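Local coordinates for protein PtLCIB4 H88A mutant (Phaeodactylum tricornutum, PDB 5B5Z) that probably belongs to a group of zinc-dependent beta-carbonic anhydrases related to the limiting CO2-inducible protein LCIB, interconverting carbon dioxide and bicarbonate, at residues T52-S60 with K77-P88. Sequence-based numbering, arbitrary orientation.
Sequences TLLATSLCS and KHFTMGGLAGFP. With ZN (zinc ion), chain C.
F79, S57 and T56 carry this contact, in which two parallel strands of a beta-alpha-beta unit pair briefly and then run on as loops towards a metal site. L53 CD1 meets the F79 ring at its edge, near the ring plane, 3.8 Å from F79 CD1, while L53 CD2 stands well out of that plane. T56 is held by its backbone: its N donates to F79 O (3.0 Å), and its O accepts from M81 N at 2.7 Å. The T56 hydroxyl lies obliquely beside the H78 ring, with OG1 3.6 Å from H78 CD2, and is hydrogen-bonded to E68 OE2 of helix 65-75. A water donating to T56 OG1 also accepts from L58 N and, weakly, from G82 N, linking the two segments beyond the last backbone bond of the strand pair. S57 then reaches into the loop that follows strand 79-80: with OG anti to its backbone N (chi1 -173°), the hydroxyl donates to G86 O at 2.8 Å, from 40° out of the carbonyl plane, and P88 CB packs 3.5 Å from S57 OG. Two residues on, C59 SG binds zinc at 2.3 Å; H115, C139 and a water complete the site. Within the mixed sheet, strand 52-57 runs between 79-80 and 107-117, parallel to both; helix 65-75 packs on L54, and helix 205-228 on F87 and P88.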
# COMPACT_ATOMS: atom_id res chain seq x y z
N THR A 52 -3.75 19.02 -6.22
CA THR A 52 -3.42 18.31 -4.97
C THR A 52 -3.09 16.86 -5.27
O THR A 52 -3.79 16.20 -6.04
CB THR A 52 -4.58 18.35 -3.97
OG1 THR A 52 -4.85 19.70 -3.61
CG2 THR A 52 -4.23 17.57 -2.68
N LEU A 53 -2.00 16.37 -4.68
CA LEU A 53 -1.65 14.97 -4.75
C LEU A 53 -1.93 14.34 -3.40
O LEU A 53 -1.39 14.79 -2.40
CB LEU A 53 -0.18 14.79 -5.10
CG LEU A 53 0.32 13.34 -5.12
CD1 LEU A 53 -0.34 12.51 -6.21
CD2 LEU A 53 1.81 13.33 -5.28
N LEU A 54 -2.81 13.35 -3.39
CA LEU A 54 -3.18 12.64 -2.17
C LEU A 54 -2.17 11.54 -1.86
O LEU A 54 -1.75 10.80 -2.76
CB LEU A 54 -4.58 12.06 -2.33
CG LEU A 54 -5.12 11.25 -1.15
CD1 LEU A 54 -5.26 12.12 0.08
CD2 LEU A 54 -6.45 10.60 -1.52
N ALA A 55 -1.77 11.44 -0.60
CA ALA A 55 -0.92 10.31 -0.17
C ALA A 55 -1.47 9.76 1.13
O ALA A 55 -2.02 10.50 1.93
CB ALA A 55 0.53 10.75 0.01
N THR A 56 -1.32 8.45 1.33
CA THR A 56 -1.76 7.84 2.59
C THR A 56 -0.64 7.01 3.22
O THR A 56 0.23 6.48 2.53
CB THR A 56 -2.99 6.93 2.41
OG1 THR A 56 -2.62 5.76 1.68
CG2 THR A 56 -4.14 7.65 1.68
N SER A 57 -0.68 6.93 4.55
CA SER A 57 0.12 5.96 5.29
C SER A 57 -0.82 5.29 6.28
O SER A 57 -1.03 5.76 7.41
CB SER A 57 1.30 6.64 6.00
OG SER A 57 2.17 5.66 6.59
N LEU A 58 -1.43 4.22 5.80
CA LEU A 58 -2.42 3.46 6.56
C LEU A 58 -2.06 1.98 6.51
O LEU A 58 -1.25 1.57 5.66
CB LEU A 58 -3.83 3.69 5.98
CG LEU A 58 -4.30 5.15 5.96
CD1 LEU A 58 -5.58 5.34 5.10
CD2 LEU A 58 -4.52 5.67 7.38
N CYS A 59 -2.65 1.18 7.39
CA CYS A 59 -2.29 -0.25 7.43
C CYS A 59 -2.68 -0.95 6.13
O CYS A 59 -3.67 -0.60 5.47
CB CYS A 59 -2.96 -0.95 8.64
SG CYS A 59 -2.42 -2.67 8.85
N SER A 60 -1.89 -1.96 5.78
CA SER A 60 -2.12 -2.76 4.60
C SER A 60 -3.42 -3.57 4.67
O SER A 60 -3.93 -4.02 3.65
CB SER A 60 -0.92 -3.67 4.40
OG SER A 60 -0.53 -4.22 5.64
N LYS A 77 -6.41 9.58 -7.46
CA LYS A 77 -5.52 8.45 -7.19
C LYS A 77 -4.42 8.86 -6.25
O LYS A 77 -3.80 9.90 -6.44
CB LYS A 77 -4.92 7.92 -8.49
CG LYS A 77 -5.88 7.11 -9.36
CD LYS A 77 -5.49 7.23 -10.82
CE LYS A 77 -4.01 7.00 -11.03
NZ LYS A 77 -3.44 7.87 -12.12
N HIS A 78 -4.14 8.01 -5.27
CA HIS A 78 -3.19 8.35 -4.22
C HIS A 78 -1.90 7.54 -4.28
O HIS A 78 -1.89 6.41 -4.77
CB HIS A 78 -3.82 8.12 -2.85
CG HIS A 78 -4.14 6.69 -2.58
ND1 HIS A 78 -5.24 6.06 -3.13
CD2 HIS A 78 -3.53 5.76 -1.81
CE1 HIS A 78 -5.28 4.80 -2.72
NE2 HIS A 78 -4.25 4.59 -1.92
N PHE A 79 -0.83 8.14 -3.76
CA PHE A 79 0.40 7.44 -3.44
C PHE A 79 0.24 6.71 -2.12
O PHE A 79 -0.36 7.24 -1.20
CB PHE A 79 1.58 8.42 -3.31
CG PHE A 79 2.37 8.61 -4.57
CD1 PHE A 79 1.91 9.46 -5.57
CD2 PHE A 79 3.61 7.98 -4.73
CE1 PHE A 79 2.67 9.66 -6.73
CE2 PHE A 79 4.35 8.17 -5.90
CZ PHE A 79 3.88 9.01 -6.89
N THR A 80 0.78 5.51 -2.00
CA THR A 80 0.79 4.89 -0.68
C THR A 80 2.18 4.94 -0.05
O THR A 80 3.21 4.83 -0.73
CB THR A 80 0.27 3.46 -0.74
OG1 THR A 80 1.08 2.70 -1.63
CG2 THR A 80 -1.15 3.44 -1.24
N MET A 81 2.20 5.17 1.24
CA MET A 81 3.44 5.23 1.98
C MET A 81 3.45 4.18 3.08
O MET A 81 4.46 3.98 3.73
CB MET A 81 3.62 6.62 2.61
CG MET A 81 4.02 7.70 1.64
SD MET A 81 5.82 7.68 1.42
CE MET A 81 6.45 8.06 3.08
N GLY A 82 2.31 3.53 3.29
CA GLY A 82 2.10 2.72 4.49
C GLY A 82 2.64 1.30 4.38
O GLY A 82 3.51 0.98 3.56
N GLY A 83 2.12 0.44 5.24
CA GLY A 83 2.62 -0.93 5.38
C GLY A 83 1.98 -1.44 6.64
O GLY A 83 1.00 -0.87 7.08
N LEU A 84 2.55 -2.47 7.26
CA LEU A 84 1.95 -3.05 8.46
C LEU A 84 1.75 -2.00 9.56
O LEU A 84 2.63 -1.20 9.85
CB LEU A 84 2.83 -4.19 8.97
CG LEU A 84 2.89 -5.40 8.03
CD1 LEU A 84 3.84 -6.42 8.60
CD2 LEU A 84 1.49 -5.99 7.82
N ALA A 85 0.55 -2.02 10.15
CA ALA A 85 0.14 -1.11 11.23
C ALA A 85 0.02 0.36 10.82
O ALA A 85 -0.30 1.20 11.65
CB ALA A 85 1.07 -1.25 12.42
N GLY A 86 0.28 0.66 9.55
CA GLY A 86 0.17 2.02 9.04
C GLY A 86 1.42 2.89 9.12
O GLY A 86 1.38 4.07 8.77
N PHE A 87 2.54 2.32 9.57
CA PHE A 87 3.81 3.06 9.55
C PHE A 87 4.25 3.41 8.13
O PHE A 87 4.01 2.64 7.22
CB PHE A 87 4.90 2.26 10.25
CG PHE A 87 4.73 2.21 11.74
CD1 PHE A 87 5.24 3.22 12.53
CD2 PHE A 87 4.04 1.18 12.33
CE1 PHE A 87 5.08 3.19 13.91
CE2 PHE A 87 3.87 1.13 13.71
CZ PHE A 87 4.40 2.14 14.50
N PRO A 88 4.89 4.58 7.96
CA PRO A 88 5.31 5.07 6.64
C PRO A 88 6.57 4.36 6.12
O PRO A 88 7.62 4.96 5.97
CB PRO A 88 5.58 6.57 6.89
CG PRO A 88 5.98 6.63 8.35
CD PRO A 88 5.09 5.59 9.01
ZN ZN C . -3.63 -3.23 10.68
O HOH W 1 -4.14 12.59 -5.88
O HOH W 2 -0.68 3.73 2.91
O HOH W 3 -4.51 -4.94 10.60